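Long-range contact in Alpha/beta hydrolase fold protein (Nakamurella multipartita, PDB 4Y7D), which probably acts as a hydrolase of the alpha/beta hydrolase fold: residues A[124-128]-A[294-300]. Sequence-based numbering, arbitrary orientation. Where two conformers were deposited one is given.
Sequences VRALV and AAELLRA
A126 and V128 of strand 126-128 face helix 294-299 across an axis separation of 7.7 Å. The two run nearly antiparallel, at 156°, and the nearest CA pairs follow in opposite chain order, R125 with A300, A126 with L298, V128 with A294. At A126 the approach is tight enough to bring the CA atoms of A126 and L298 within 5.6 Å. No hydrogen bond joins the segments. A126 and V128 point toward the helix, whereas L127 points away and touches Y114 of helix 110-119, so helix 294-299 lies against one face of the sheet.

V128 carries the apolar centre. Its CG2, anti to the carbonyl carbon, comes 3.6 Å from CD1 of L298, the two side chains crossing at about a right angle, while A294 CB meets both valine methyls, 3.9 Å from CG2. L298 CD2 lies near both V128 CG2 and the carbonyl oxygen of A126. The CB of A126 points at the helix backbone, 3.6 Å from L297 O, and also touches L297 CG; L297 CD2 reaches V128 CG2 at 4.2 Å. An alanine in place of L298 would probably open a gap beside V128 CG2 and leave that methyl without its closest partner here. At the exposed end, A300, with positive phi just past the helix, sets its CB 3.8 Å from R125 CB.

A126 and A294, with only a methyl each, allow the close approach, and branched V128, L297 and L298 fill between. With 333 Å² buried and no polar bond across, this contact rests on shape and apolar packing; R299 adds a salt bridge to E59.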
loop_
_atom_site.group_PDB
_atom_site.type_symbol
_atom_site.label_atom_id
_atom_site.label_comp_id
_atom_site.label_asym_id
_atom_site.label_seq_id
_atom_site.Cartn_x
_atom_site.Cartn_y
_atom_site.Cartn_z
ATOM N N VAL A 124 -0.120 -13.085 12.093
ATOM C CA VAL A 124 0.471 -12.819 10.789
ATOM C C VAL A 124 1.201 -14.088 10.247
ATOM O O VAL A 124 2.229 -14.523 10.793
ATOM C CB VAL A 124 1.423 -11.628 10.877
ATOM C CG1 VAL A 124 2.087 -11.357 9.548
ATOM C CG2 VAL A 124 0.699 -10.379 11.359
ATOM N N ARG A 125 0.626 -14.694 9.208
ATOM C CA ARG A 125 1.193 -15.883 8.571
ATOM C C ARG A 125 2.452 -15.605 7.751
ATOM O O ARG A 125 3.381 -16.446 7.673
ATOM C CB ARG A 125 0.153 -16.527 7.645
ATOM C CG ARG A 125 -1.089 -17.074 8.337
ATOM C CD ARG A 125 -1.479 -18.478 7.840
ATOM N NE ARG A 125 -2.638 -19.026 8.566
ATOM C CZ ARG A 125 -2.617 -19.509 9.822
ATOM N NH1 ARG A 125 -3.742 -19.977 10.384
ATOM N NH2 ARG A 125 -1.497 -19.503 10.547
ATOM N N ALA A 126 2.471 -14.444 7.109
ATOM C CA ALA A 126 3.521 -14.014 6.185
ATOM C C ALA A 126 3.310 -12.537 5.900
ATOM O O ALA A 126 2.187 -12.018 5.988
ATOM C CB ALA A 126 3.456 -14.815 4.911
ATOM N N LEU A 127 4.383 -11.846 5.541
ATOM C CA LEU A 127 4.361 -10.425 5.289
ATOM C C LEU A 127 5.022 -10.125 3.935
ATOM O O LEU A 127 6.155 -10.483 3.722
ATOM C CB LEU A 127 5.096 -9.685 6.427
ATOM C CG LEU A 127 5.235 -8.144 6.332
ATOM C CD1 LEU A 127 3.875 -7.459 6.222
ATOM C CD2 LEU A 127 6.013 -7.737 7.556
ATOM N N VAL A 128 4.309 -9.419 3.069
ATOM C CA VAL A 128 4.881 -8.825 1.875
ATOM C C VAL A 128 4.797 -7.317 2.012
ATOM O O VAL A 128 3.689 -6.753 2.115
ATOM C CB VAL A 128 4.162 -9.293 0.623
ATOM C CG1 VAL A 128 4.730 -8.631 -0.632
ATOM C CG2 VAL A 128 4.291 -10.815 0.516
ATOM N N ALA A 294 5.294 -13.460 -4.109
ATOM C CA ALA A 294 4.486 -12.862 -3.031
ATOM C C ALA A 294 3.246 -13.700 -2.743
ATOM O O ALA A 294 2.963 -14.025 -1.597
ATOM C CB ALA A 294 4.108 -11.450 -3.363
ATOM N N ALA A 295 2.530 -14.079 -3.782
ATOM C CA ALA A 295 1.336 -14.900 -3.627
ATOM C C ALA A 295 1.635 -16.225 -3.001
ATOM O O ALA A 295 0.899 -16.661 -2.114
ATOM C CB ALA A 295 0.617 -15.079 -4.958
ATOM N N GLU A 296 2.717 -16.871 -3.435
ATOM C CA GLU A 296 3.074 -18.164 -2.863
ATOM C C GLU A 296 3.454 -18.038 -1.389
ATOM O O GLU A 296 3.045 -18.872 -0.541
ATOM C CB GLU A 296 4.199 -18.812 -3.669
ATOM C CG GLU A 296 4.596 -20.204 -3.204
ATOM C CD GLU A 296 3.439 -21.252 -3.058
ATOM O OE1 GLU A 296 2.453 -21.315 -3.862
ATOM O OE2 GLU A 296 3.542 -22.066 -2.090
ATOM N N LEU A 297 4.197 -17.002 -1.040
ATOM C CA LEU A 297 4.474 -16.742 0.337
ATOM C C LEU A 297 3.187 -16.545 1.135
ATOM O O LEU A 297 3.040 -17.108 2.212
ATOM C CB LEU A 297 5.378 -15.541 0.480
ATOM C CG LEU A 297 6.014 -15.421 1.847
ATOM C CD1 LEU A 297 7.128 -16.457 1.996
ATOM C CD2 LEU A 297 6.544 -14.014 2.036
ATOM N N LEU A 298 2.255 -15.748 0.601
ATOM C CA LEU A 298 1.043 -15.396 1.352
ATOM C C LEU A 298 0.076 -16.562 1.513
ATOM O O LEU A 298 -0.740 -16.549 2.429
ATOM C CB LEU A 298 0.357 -14.169 0.716
ATOM C CG LEU A 298 1.182 -12.895 0.886
ATOM C CD1 LEU A 298 0.825 -11.764 -0.099
ATOM C CD2 LEU A 298 1.082 -12.398 2.296
ATOM N N ARG A 299 0.169 -17.551 0.641
ATOM C CA ARG A 299 -0.617 -18.791 0.769
ATOM C C ARG A 299 -0.185 -19.563 2.024
ATOM O O ARG A 299 -0.980 -20.293 2.574
ATOM C CB ARG A 299 -0.377 -19.695 -0.415
ATOM C CG ARG A 299 -1.145 -19.348 -1.636
ATOM C CD ARG A 299 -1.045 -20.480 -2.642
ATOM N NE ARG A 299 -1.493 -19.864 -3.854
ATOM C CZ ARG A 299 -0.702 -19.410 -4.823
ATOM N NH1 ARG A 299 -1.253 -18.770 -5.818
ATOM N NH2 ARG A 299 0.614 -19.634 -4.835
ATOM N N ALA A 300 1.065 -19.401 2.453
ATOM C CA ALA A 300 1.556 -19.883 3.776
ATOM C C ALA A 300 1.131 -21.325 4.017
ATOM O O ALA A 300 0.552 -21.657 5.057
ATOM C CB ALA A 300 1.061 -18.979 4.899
#